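Local coordinates for protein endoglucanase A (Clostridium cellulolyticum, PDB 1EDG) that hydrolyses internal beta-1,4-glucosidic bonds of cellulose through its catalytic domain, a family 5 glycoside hydrolase barrel, at residues V128-Q136 with G167-G175. Sequence-based numbering, arbitrary orientation.
Sequences VKGYFPSSQ and GMNEPRLVG
Tyr131 reaches from the 128-136 loop to Met168 and Pro171, and its ring makes a Met-aromatic contact: Met168 SD lies 4.2 Å from the centroid of the Tyr131 ring, 35° off the normal. The Met168 chain runs extended as far as its sulfur (chi2 173°), and SD stands oblique to the ring, nearest CE2 and CZ. Pro171 CB meets the same ring at its edge, 4.0 Å from Tyr131 CE2.

A second apolar patch forms around Phe132. Its side chain and that of Leu173 cross at about a right angle, with Phe132 CE2 3.7 Å from Leu173 CD2. The CE1 corner comes against the backbone of Val174, whose carbonyl O lies in the ring plane at the edge. With CG anti to its own backbone N (chi1 -166°), the Phe132 ring extends alongside 172-174. Next to Phe132, Pro133, the centre of an inverse gamma turn, brings its CG to 3.3 Å from Arg172 O.

Polar linkage across the contact runs through a water, 2.8 Å from Tyr131 OH, which accepts a bond from Asn169 N at 3.1 Å. Within 167-175, Arg172 NH1 donates to Glu170 O, the acceptor lying in the guanidinium plane, while Arg172 NE forms a salt bridge with Glu179.

Helix 138-155 touches Tyr131 and Met168, and helix 187-209 touches Met168, Pro133 and Leu173. The contact thus packs together loops that follow the adjacent parallel strands 116-120 and 163-166, at the C-terminal end of a TIM barrel; the Asn169-Glu170-Pro171 sequence after the fourth strand is typical of family 5 cellulases.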
# COMPACT_ATOMS: atom_id res chain seq x y z
N VAL A 128 3.11 -20.35 11.70
CA VAL A 128 4.41 -20.88 12.11
C VAL A 128 5.58 -19.93 11.96
O VAL A 128 6.35 -19.72 12.90
CB VAL A 128 4.74 -22.17 11.31
CG1 VAL A 128 6.06 -22.75 11.78
CG2 VAL A 128 3.61 -23.18 11.46
N LYS A 129 5.71 -19.34 10.78
CA LYS A 129 6.82 -18.46 10.46
C LYS A 129 6.64 -16.96 10.70
O LYS A 129 7.63 -16.24 10.83
CB LYS A 129 7.26 -18.70 9.02
CG LYS A 129 7.96 -20.03 8.79
CD LYS A 129 8.17 -20.30 7.31
CE LYS A 129 9.22 -21.37 7.07
NZ LYS A 129 10.58 -20.93 7.53
N GLY A 130 5.40 -16.48 10.73
CA GLY A 130 5.18 -15.06 10.94
C GLY A 130 4.17 -14.78 12.03
O GLY A 130 4.29 -15.31 13.14
N TYR A 131 3.17 -13.95 11.73
CA TYR A 131 2.13 -13.62 12.71
C TYR A 131 0.77 -14.08 12.18
O TYR A 131 0.64 -14.39 11.00
CB TYR A 131 2.12 -12.10 13.01
CG TYR A 131 1.61 -11.21 11.89
CD1 TYR A 131 2.46 -10.75 10.89
CD2 TYR A 131 0.26 -10.85 11.82
CE1 TYR A 131 1.98 -9.96 9.84
CE2 TYR A 131 -0.22 -10.06 10.78
CZ TYR A 131 0.65 -9.62 9.79
OH TYR A 131 0.16 -8.87 8.74
N PHE A 132 -0.21 -14.19 13.07
CA PHE A 132 -1.56 -14.59 12.69
C PHE A 132 -2.43 -13.87 13.71
O PHE A 132 -2.30 -14.10 14.92
CB PHE A 132 -1.76 -16.11 12.77
CG PHE A 132 -3.00 -16.59 12.08
CD1 PHE A 132 -3.00 -16.85 10.71
CD2 PHE A 132 -4.19 -16.75 12.79
CE1 PHE A 132 -4.17 -17.27 10.06
CE2 PHE A 132 -5.36 -17.16 12.14
CZ PHE A 132 -5.35 -17.42 10.78
N PRO A 133 -3.31 -12.97 13.24
CA PRO A 133 -4.21 -12.18 14.09
C PRO A 133 -5.39 -12.87 14.77
O PRO A 133 -6.54 -12.65 14.40
CB PRO A 133 -4.67 -11.08 13.13
CG PRO A 133 -4.79 -11.81 11.85
CD PRO A 133 -3.51 -12.64 11.82
N SER A 134 -5.09 -13.73 15.74
CA SER A 134 -6.12 -14.41 16.52
C SER A 134 -5.50 -14.63 17.90
O SER A 134 -4.27 -14.72 18.02
CB SER A 134 -6.57 -15.73 15.88
OG SER A 134 -5.62 -16.77 16.06
N SER A 135 -6.33 -14.67 18.94
CA SER A 135 -5.85 -14.83 20.30
C SER A 135 -4.93 -16.02 20.57
O SER A 135 -3.95 -15.89 21.30
CB SER A 135 -7.02 -14.84 21.29
OG SER A 135 -7.61 -13.55 21.37
N GLN A 136 -5.20 -17.16 19.95
CA GLN A 136 -4.36 -18.33 20.17
C GLN A 136 -2.92 -18.09 19.71
O GLN A 136 -1.98 -18.68 20.25
CB GLN A 136 -4.93 -19.57 19.47
CG GLN A 136 -4.17 -20.84 19.82
CD GLN A 136 -4.78 -22.10 19.23
OE1 GLN A 136 -5.26 -22.10 18.09
NE2 GLN A 136 -4.78 -23.17 20.00
N GLY A 167 3.51 -1.00 9.39
CA GLY A 167 3.62 -2.20 10.21
C GLY A 167 3.19 -3.52 9.61
O GLY A 167 3.95 -4.50 9.67
N MET A 168 1.97 -3.57 9.10
CA MET A 168 1.40 -4.77 8.49
C MET A 168 0.71 -4.40 7.19
O MET A 168 0.30 -3.25 7.00
CB MET A 168 0.39 -5.44 9.42
CG MET A 168 0.99 -5.94 10.73
SD MET A 168 -0.25 -6.53 11.90
CE MET A 168 -0.82 -4.96 12.56
N ASN A 169 0.54 -5.39 6.31
CA ASN A 169 -0.11 -5.18 5.02
C ASN A 169 -1.62 -5.38 5.06
O ASN A 169 -2.39 -4.42 5.16
CB ASN A 169 0.55 -6.10 3.98
CG ASN A 169 -0.11 -6.00 2.61
OD1 ASN A 169 -0.29 -4.91 2.08
ND2 ASN A 169 -0.47 -7.15 2.04
N GLU A 170 -2.06 -6.63 4.97
CA GLU A 170 -3.48 -6.97 5.01
C GLU A 170 -3.71 -8.05 6.07
O GLU A 170 -4.09 -9.18 5.75
CB GLU A 170 -3.97 -7.45 3.63
CG GLU A 170 -3.96 -6.35 2.56
CD GLU A 170 -4.46 -6.82 1.20
OE1 GLU A 170 -4.65 -8.03 0.97
OE2 GLU A 170 -4.67 -5.95 0.32
N PRO A 171 -3.50 -7.72 7.36
CA PRO A 171 -3.70 -8.70 8.43
C PRO A 171 -5.13 -9.25 8.37
O PRO A 171 -6.10 -8.49 8.29
CB PRO A 171 -3.41 -7.89 9.70
CG PRO A 171 -3.82 -6.50 9.31
CD PRO A 171 -3.31 -6.36 7.90
N ARG A 172 -5.25 -10.57 8.38
CA ARG A 172 -6.57 -11.19 8.26
C ARG A 172 -6.51 -12.65 8.70
O ARG A 172 -5.43 -13.18 8.96
CB ARG A 172 -6.98 -11.14 6.78
CG ARG A 172 -6.06 -11.97 5.87
CD ARG A 172 -6.23 -11.62 4.40
NE ARG A 172 -5.46 -12.51 3.54
CZ ARG A 172 -4.15 -12.43 3.32
NH1 ARG A 172 -3.42 -11.48 3.90
NH2 ARG A 172 -3.55 -13.29 2.51
N LEU A 173 -7.67 -13.29 8.74
CA LEU A 173 -7.75 -14.70 9.12
C LEU A 173 -7.63 -15.56 7.86
O LEU A 173 -8.63 -15.95 7.25
CB LEU A 173 -9.08 -14.99 9.83
CG LEU A 173 -9.28 -14.30 11.18
CD1 LEU A 173 -10.70 -14.54 11.68
CD2 LEU A 173 -8.25 -14.81 12.19
N VAL A 174 -6.39 -15.85 7.46
CA VAL A 174 -6.14 -16.66 6.27
C VAL A 174 -6.81 -18.02 6.42
O VAL A 174 -6.68 -18.68 7.45
CB VAL A 174 -4.62 -16.86 6.03
CG1 VAL A 174 -4.40 -17.66 4.75
CG2 VAL A 174 -3.91 -15.52 5.93
N GLY A 175 -7.55 -18.43 5.39
CA GLY A 175 -8.23 -19.71 5.44
C GLY A 175 -9.65 -19.62 5.94
O GLY A 175 -10.49 -20.45 5.58
O HOH W 1 2.05 -8.02 6.91